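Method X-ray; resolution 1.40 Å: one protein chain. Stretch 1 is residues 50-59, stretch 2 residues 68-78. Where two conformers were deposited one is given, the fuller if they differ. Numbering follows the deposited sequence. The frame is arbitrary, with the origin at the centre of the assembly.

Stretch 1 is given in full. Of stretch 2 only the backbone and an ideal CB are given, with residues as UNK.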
ATOM      1  N   ASP A  50     -16.365  -7.059  -5.475  1.00 13.14           N
ATOM      2  CA  ASP A  50     -15.647  -6.680  -4.258  1.00 15.27           C
ATOM      3  C   ASP A  50     -15.192  -5.240  -4.335  1.00 12.26           C
ATOM      4  O   ASP A  50     -14.954  -4.717  -5.416  1.00 13.35           O
ATOM      5  CB  ASP A  50     -14.385  -7.558  -4.090  1.00 17.67           C
ATOM      6  CG  ASP A  50     -14.693  -9.008  -3.778  1.00 23.64           C
ATOM      7  OD1 ASP A  50     -15.342  -9.258  -2.744  1.00 32.31           O
ATOM      8  OD2 ASP A  50     -14.201  -9.883  -4.519  1.00 31.34           O
ATOM      9  N   THR A  51     -15.068  -4.575  -3.199  1.00 13.11           N
ATOM     10  CA  THR A  51     -14.580  -3.205  -3.081  1.00 12.81           C
ATOM     11  C   THR A  51     -13.174  -3.281  -2.489  1.00 12.35           C
ATOM     12  O   THR A  51     -12.953  -4.025  -1.521  1.00 13.41           O
ATOM     13  CB  THR A  51     -15.588  -2.277  -2.306  1.00 14.12           C
ATOM     14  OG1 THR A  51     -16.754  -2.053  -3.139  1.00 16.21           O
ATOM     15  CG2 THR A  51     -14.946  -0.928  -1.991  1.00 16.03           C
ATOM     16  N   GLY A  52     -12.190  -2.585  -3.062  1.00 10.72           N
ATOM     17  CA  GLY A  52     -10.838  -2.662  -2.521  1.00 10.96           C
ATOM     18  C   GLY A  52     -10.524  -1.699  -1.411  1.00 11.83           C
ATOM     19  O   GLY A  52     -11.210  -0.715  -1.179  1.00 11.60           O
ATOM     20  N   ILE A  53      -9.460  -2.036  -0.677  1.00 11.09           N
ATOM     21  CA  ILE A  53      -8.905  -1.226   0.412  1.00  9.65           C
ATOM     22  C   ILE A  53      -7.398  -1.199   0.148  1.00  9.43           C
ATOM     23  O   ILE A  53      -6.802  -2.222  -0.215  1.00 10.38           O
ATOM     24  CB  ILE A  53      -9.151  -1.862   1.806  1.00 11.59           C
ATOM     25  CG1 ILE A  53     -10.666  -1.968   2.103  1.00 11.55           C
ATOM     26  CG2 ILE A  53      -8.437  -1.067   2.916  1.00 10.83           C
ATOM     27  CD1 ILE A  53     -10.947  -2.705   3.396  1.00 13.25           C
ATOM     28  N   VAL A  54      -6.780  -0.039   0.351  1.00 10.11           N
ATOM     29  CA  VAL A  54      -5.335   0.101   0.169  1.00 10.66           C
ATOM     30  C   VAL A  54      -4.651   0.471   1.490  1.00 10.42           C
ATOM     31  O   VAL A  54      -5.174   1.275   2.261  1.00 13.10           O
ATOM     32  CB  VAL A  54      -5.002   1.201  -0.875  1.00 10.80           C
ATOM     33  CG1 VAL A  54      -3.492   1.587  -0.841  1.00 13.21           C
ATOM     34  CG2 VAL A  54      -5.474   0.796  -2.246  1.00 12.33           C
ATOM     35  N   LYS A  55      -3.538  -0.166   1.797  1.00 10.40           N
ATOM     36  CA  LYS A  55      -2.744   0.168   2.944  1.00 10.05           C
ATOM     37  C   LYS A  55      -1.345   0.563   2.490  1.00 10.36           C
ATOM     38  O   LYS A  55      -0.830   0.031   1.499  1.00 10.87           O
ATOM     39  CB  LYS A  55      -2.587  -1.041   3.880  1.00 10.72           C
ATOM     40  CG  LYS A  55      -3.792  -1.398   4.716  1.00 10.46           C
ATOM     41  CD  LYS A  55      -3.629  -2.672   5.512  1.00 10.71           C
ATOM     42  CE  LYS A  55      -4.850  -2.974   6.336  1.00 12.14           C
ATOM     43  NZ  LYS A  55      -4.601  -4.292   7.019  1.00 15.59           N
ATOM     44  N   ILE A  56      -0.759   1.527   3.191  1.00  9.85           N
ATOM     45  CA  ILE A  56       0.607   1.955   3.020  1.00 10.97           C
ATOM     46  C   ILE A  56       1.381   1.364   4.220  1.00 10.47           C
ATOM     47  O   ILE A  56       1.033   1.638   5.371  1.00 11.37           O
ATOM     48  CB  ILE A  56       0.792   3.481   2.960  1.00 12.74           C
ATOM     49  CG1 ILE A  56       0.031   4.069   1.752  1.00 14.67           C
ATOM     50  CG2 ILE A  56       2.279   3.817   2.896  1.00 14.44           C
ATOM     51  CD1 ILE A  56       0.160   5.578   1.572  1.00 20.36           C
ATOM     52  N   TYR A  57       2.365   0.517   3.935  1.00 10.65           N
ATOM     53  CA  TYR A  57       3.217  -0.071   4.944  1.00  9.85           C
ATOM     54  C   TYR A  57       4.647   0.436   4.805  1.00 11.42           C
ATOM     55  O   TYR A  57       5.132   0.692   3.702  1.00 11.54           O
ATOM     56  CB  TYR A  57       3.338  -1.585   4.754  1.00  9.99           C
ATOM     57  CG  TYR A  57       2.099  -2.459   4.924  1.00 10.15           C
ATOM     58  CD1 TYR A  57       1.832  -3.083   6.137  1.00 10.60           C
ATOM     59  CD2 TYR A  57       1.247  -2.742   3.866  1.00 10.56           C
ATOM     60  CE1 TYR A  57       0.741  -3.937   6.299  1.00 12.21           C
ATOM     61  CE2 TYR A  57       0.159  -3.580   4.019  1.00 10.46           C
ATOM     62  CZ  TYR A  57      -0.084  -4.196   5.223  1.00 10.61           C
ATOM     63  OH  TYR A  57      -1.157  -5.045   5.279  1.00 11.51           O
ATOM     64  N   GLN A  58       5.346   0.559   5.932  1.00 10.63           N
ATOM     65  CA  GLN A  58       6.743   0.904   5.935  1.00 11.40           C
ATOM     66  C   GLN A  58       7.522  -0.428   5.972  1.00 11.64           C
ATOM     67  O   GLN A  58       7.138  -1.384   6.649  1.00 12.85           O
ATOM     68  CB  GLN A  58       7.115   1.717   7.180  1.00 11.86           C
ATOM     69  CG  GLN A  58       8.554   2.145   7.198  1.00 14.76           C
ATOM     70  CD  GLN A  58       8.968   2.759   8.522  1.00 20.45           C
ATOM     71  OE1 GLN A  58       9.483   2.036   9.376  1.00 26.06           O
ATOM     72  NE2 GLN A  58       8.629   4.002   8.748  1.00 19.49           N
ATOM     73  N   LEU A  59       8.618  -0.500   5.222  0.50 12.02           N
ATOM     74  CA  LEU A  59       9.473  -1.687   5.187  0.50 13.78           C
ATOM     75  C   LEU A  59      10.659  -1.395   6.131  0.50 15.89           C
ATOM     76  O   LEU A  59      11.499  -0.524   5.825  0.50 17.89           O
ATOM     77  CB  LEU A  59       9.938  -1.975   3.743  0.50 14.45           C
ATOM     78  CG  LEU A  59      10.914  -3.147   3.532  0.50 15.97           C
ATOM     79  CD1 LEU A  59      10.437  -4.423   4.131  0.50 18.94           C
ATOM     80  CD2 LEU A  59      11.202  -3.357   2.058  0.50 15.50           C
ATOM     81  N   UNK A  68       8.279  -7.674   8.439  1.00 12.65           N
ATOM     82  CA  UNK A  68       9.039  -6.454   8.143  1.00 12.94           C
ATOM     83  C   UNK A  68       8.217  -5.347   7.460  1.00 11.57           C
ATOM     84  O   UNK A  68       8.777  -4.365   6.991  1.00 13.15           O
ATOM     85  CB  UNK A  68      10.232  -6.810   7.253  1.00 12.94           C
ATOM     86  N   UNK A  69       6.898  -5.544   7.406  1.00 13.00           N
ATOM     87  CA  UNK A  69       5.937  -4.554   6.856  1.00 12.58           C
ATOM     88  C   UNK A  69       5.133  -4.006   8.054  1.00 12.68           C
ATOM     89  O   UNK A  69       4.612  -4.798   8.840  1.00 15.38           O
ATOM     90  CB  UNK A  69       5.017  -5.177   5.805  1.00 12.58           C
ATOM     91  N   UNK A  70       5.071  -2.689   8.237  1.00 12.17           N
ATOM     92  CA  UNK A  70       4.392  -2.067   9.371  1.00 11.78           C
ATOM     93  C   UNK A  70       3.378  -1.095   8.829  1.00 11.35           C
ATOM     94  O   UNK A  70       3.729  -0.152   8.115  1.00 11.68           O
ATOM     95  CB  UNK A  70       5.377  -1.367  10.309  1.00 11.78           C
ATOM     96  N   UNK A  71       2.111  -1.291   9.156  1.00 12.27           N
ATOM     97  CA  UNK A  71       1.045  -0.447   8.632  1.00 11.81           C
ATOM     98  C   UNK A  71       1.100   0.994   9.107  1.00 12.01           C
ATOM     99  O   UNK A  71       1.165   1.254  10.302  1.00 13.33           O
ATOM    100  CB  UNK A  71      -0.311  -1.046   9.013  1.00 11.81           C
ATOM    101  N   UNK A  72       1.125   1.933   8.167  1.00 11.32           N
ATOM    102  CA  UNK A  72       1.097   3.370   8.459  1.00 11.99           C
ATOM    103  C   UNK A  72      -0.253   3.990   8.146  1.00 13.36           C
ATOM    104  O   UNK A  72      -0.625   5.000   8.762  1.00 15.18           O
ATOM    105  CB  UNK A  72       2.188   4.092   7.667  1.00 11.99           C
ATOM    106  N   UNK A  73      -0.989   3.446   7.189  1.00 11.91           N
ATOM    107  CA  UNK A  73      -2.283   4.028   6.834  1.00 10.97           C
ATOM    108  C   UNK A  73      -3.176   3.039   6.141  1.00 11.08           C
ATOM    109  O   UNK A  73      -2.689   2.221   5.364  1.00 12.25           O
ATOM    110  CB  UNK A  73      -2.092   5.255   5.941  1.00 10.97           C
ATOM    111  N   UNK A  74      -4.484   3.116   6.405  1.00 11.47           N
ATOM    112  CA  UNK A  74      -5.514   2.286   5.743  1.00 11.97           C
ATOM    113  C   UNK A  74      -6.333   3.331   4.979  1.00 13.28           C
ATOM    114  O   UNK A  74      -6.802   4.326   5.558  1.00 13.79           O
ATOM    115  CB  UNK A  74      -6.357   1.463   6.719  1.00 11.97           C
ATOM    116  N   UNK A  75      -6.510   3.124   3.683  1.00 12.22           N
ATOM    117  CA  UNK A  75      -7.212   4.070   2.824  1.00 12.23           C
ATOM    118  C   UNK A  75      -8.422   3.406   2.156  1.00 13.73           C
ATOM    119  O   UNK A  75      -8.315   2.354   1.487  1.00 12.75           O
ATOM    120  CB  UNK A  75      -6.261   4.631   1.765  1.00 12.23           C
ATOM    121  N   UNK A  76      -9.595   4.002   2.333  1.00 14.52           N
ATOM    122  CA  UNK A  76     -10.822   3.504   1.700  1.00 15.10           C
ATOM    123  C   UNK A  76     -11.089   4.205   0.392  1.00 13.35           C
ATOM    124  O   UNK A  76     -10.549   5.265   0.129  1.00 15.22           O
ATOM    125  CB  UNK A  76     -12.022   3.680   2.633  1.00 15.10           C
ATOM    126  N   UNK A  77     -11.878   3.566  -0.460  1.00 14.64           N
ATOM    127  CA  UNK A  77     -12.258   4.109  -1.754  1.00 15.64           C
ATOM    128  C   UNK A  77     -13.135   5.343  -1.525  1.00 15.91           C
ATOM    129  O   UNK A  77     -14.207   5.219  -0.934  1.00 17.82           O
ATOM    130  CB  UNK A  77     -12.986   3.061  -2.598  1.00 15.64           C
ATOM    131  N   UNK A  78     -12.703   6.496  -2.020  1.00 14.49           N
ATOM    132  CA  UNK A  78     -13.427   7.764  -1.883  1.00 17.25           C
ATOM    133  C   UNK A  78     -13.946   8.304  -3.217  1.00 18.25           C
ATOM    134  O   UNK A  78     -14.314   9.473  -3.298  1.00 21.19           O
ATOM    135  CB  UNK A  78     -12.518   8.809  -1.232  1.00 17.25           C
TER

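Stretch 2 pairs antiparallel with stretch 1. As in any extended strand, its side chains alternate between the two faces of the sheet, with one interruption at a bulge.

Position 68 precedes the strand. Its CB points sideways, 3.9 Å from Leu-59 CD1. Many residues would suit, polar ones included. It is Asn-68. Its OD1 lies 3.4 Å from Leu-59 CD1.

Position 69 shares a face with Tyr-57 and Leu-59. The CB is 3.8 Å from Tyr-57 CD1, and Leu-59 offers more carbon. An aliphatic residue is favoured. It is Leu-69. Its CD2 reaches 3.9 Å from Leu-59 CD1.

Position 70 turns to the face of Gln-58. The backbone pairs closely: Gln-58 N donates to O of 70 at 2.8 Å, and N of 70 donates to Gln-58 O at 2.9 Å. Polar, aromatic or beta-branched residues would all fit. It is His-70, whose ring lies obliquely to Gln-58 O.

Position 71 has its CB 4.1 Å from Tyr-57 CE1 and 5.1 Å from Lys-55 CD. A long chain could lie over these carbons; an acid might also suit the lysine. It is Arg-71. Its CD packs 3.8 Å from Lys-55 CE, so aliphatic portions meet although both residues are basic.

Position 72 is the extra residue of a beta bulge. Its psi of -29° departs from strand values, and its CB points sideways. Both its N and that of 73 donate to Ile-56 O, at 2.8 and 3.3 Å. A long polar or aromatic residue could reach Gln-58. It is Tyr-72, with OH 2.9 Å from Gln-58 NE2.

Position 73 has its CB 4.5 Å from Ile-56 CB. Aliphatic or long residues would suit. It is Lys-73; its CB stays near Ile-56, but its end leads away.

Position 74 lies beside Lys-55 CG and Ile-53 CG2. A small or beta-branched residue fits. It is Thr-74: CG2 is 3.7 Å from Ile-53 CG2, and OG1 3.9 Å from Lys-55 CE.

Position 75 faces Val-54 and Ile-56, which favours an aliphatic residue. It is Ile-75. Its CD1 lies 4.1 Å from Ile-56 CD1 and 4.3 Å from Val-54 CG1.

Position 76 has an open CB; a large residue could reach Ile-53. It is Tyr-76, with CE1 3.7 Å from Ile-53 CD1.

Position 77 points toward Thr-51 and Gly-52. Small or polar residues suit. It is Asp-77. A water links its N to Gly-52 O.

Position 78 is out of reach and unconstrained here. It is Ser-78.

Stretch 2, residues 68-78: NLHRYKTIYDS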
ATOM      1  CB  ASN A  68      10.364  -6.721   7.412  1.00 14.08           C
ATOM      2  CG  ASN A  68      10.180  -7.240   5.993  1.00 13.25           C
ATOM      3  OD1 ASN A  68       9.094  -7.213   5.436  1.00 13.67           O
ATOM      4  ND2 ASN A  68      11.285  -7.660   5.375  1.00 19.52           N
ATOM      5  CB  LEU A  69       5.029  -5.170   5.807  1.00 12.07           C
ATOM      6  CG  LEU A  69       5.743  -5.621   4.534  1.00 13.69           C
ATOM      7  CD1 LEU A  69       4.723  -6.179   3.509  1.00 16.46           C
ATOM      8  CD2 LEU A  69       6.569  -4.478   3.922  1.00 13.85           C
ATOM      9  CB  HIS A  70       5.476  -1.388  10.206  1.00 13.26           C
ATOM     10  CG  HIS A  70       6.618  -2.314  10.507  1.00 16.69           C
ATOM     11  ND1 HIS A  70       6.530  -3.318  11.450  1.00 20.52           N
ATOM     12  CD2 HIS A  70       7.852  -2.423   9.957  1.00 18.40           C
ATOM     13  CE1 HIS A  70       7.670  -3.989  11.480  1.00 23.33           C
ATOM     14  NE2 HIS A  70       8.489  -3.464  10.586  1.00 22.37           N
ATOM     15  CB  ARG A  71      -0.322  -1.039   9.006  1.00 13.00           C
ATOM     16  CG  ARG A  71      -1.498  -0.314   8.285  1.00 12.29           C
ATOM     17  CD  ARG A  71      -2.862  -0.786   8.711  1.00 15.15           C
ATOM     18  NE  ARG A  71      -3.130  -0.515  10.124  1.00 15.54           N
ATOM     19  CZ  ARG A  71      -3.026  -1.396  11.130  1.00 17.53           C
ATOM     20  NH1 ARG A  71      -2.700  -2.668  10.919  1.00 14.57           N
ATOM     21  NH2 ARG A  71      -3.279  -1.008  12.374  1.00 20.99           N
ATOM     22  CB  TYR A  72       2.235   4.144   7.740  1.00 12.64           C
ATOM     23  CG  TYR A  72       3.471   4.267   8.602  1.00 13.42           C
ATOM     24  CD1 TYR A  72       4.179   3.144   9.017  1.00 13.93           C
ATOM     25  CD2 TYR A  72       3.938   5.515   8.994  1.00 17.23           C
ATOM     26  CE1 TYR A  72       5.288   3.255   9.841  1.00 14.46           C
ATOM     27  CE2 TYR A  72       5.080   5.639   9.791  1.00 18.87           C
ATOM     28  CZ  TYR A  72       5.744   4.512  10.203  1.00 18.28           C
ATOM     29  OH  TYR A  72       6.875   4.615  11.009  1.00 23.36           O
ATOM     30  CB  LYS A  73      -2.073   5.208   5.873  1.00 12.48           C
ATOM     31  CG  LYS A  73      -3.241   6.176   5.743  1.00 14.07           C
ATOM     32  CD  LYS A  73      -3.445   6.974   7.031  1.00 16.08           C
ATOM     33  CE  LYS A  73      -4.623   7.924   6.963  1.00 19.66           C
ATOM     34  NZ  LYS A  73      -4.725   8.709   8.241  1.00 26.23           N
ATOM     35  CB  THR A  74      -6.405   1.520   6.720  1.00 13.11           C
ATOM     36  OG1 THR A  74      -5.574   0.661   7.496  1.00 14.35           O
ATOM     37  CG2 THR A  74      -7.417   0.710   5.943  1.00 14.31           C
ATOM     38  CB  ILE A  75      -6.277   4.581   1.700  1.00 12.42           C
ATOM     39  CG1 ILE A  75      -4.880   4.968   2.223  1.00 13.71           C
ATOM     40  CG2 ILE A  75      -6.944   5.740   0.945  1.00 14.80           C
ATOM     41  CD1 ILE A  75      -3.887   5.410   1.101  1.00 15.16           C
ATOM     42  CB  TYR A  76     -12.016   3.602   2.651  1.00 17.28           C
ATOM     43  CG  TYR A  76     -11.950   2.541   3.728  1.00 21.73           C
ATOM     44  CD1 TYR A  76     -12.658   1.355   3.572  1.00 28.79           C
ATOM     45  CD2 TYR A  76     -11.165   2.695   4.844  1.00 26.28           C
ATOM     46  CE1 TYR A  76     -12.609   0.363   4.520  1.00 33.05           C
ATOM     47  CE2 TYR A  76     -11.100   1.689   5.820  1.00 30.09           C
ATOM     48  CZ  TYR A  76     -11.825   0.529   5.631  1.00 32.47           C
ATOM     49  OH  TYR A  76     -11.795  -0.486   6.567  1.00 40.32           O
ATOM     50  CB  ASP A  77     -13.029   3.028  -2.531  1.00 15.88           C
ATOM     51  CG  ASP A  77     -13.785   3.559  -3.734  1.00 20.22           C
ATOM     52  OD1 ASP A  77     -13.428   4.547  -4.381  1.00 14.81           O
ATOM     53  OD2 ASP A  77     -14.805   2.907  -4.065  1.00 25.49           O
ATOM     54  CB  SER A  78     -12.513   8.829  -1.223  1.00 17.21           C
ATOM     55  OG  SER A  78     -11.367   9.151  -2.012  1.00 17.25           O
TER
HETATM   56  O   HOH W   1     -12.830   0.961   0.376  1.00 19.69           O
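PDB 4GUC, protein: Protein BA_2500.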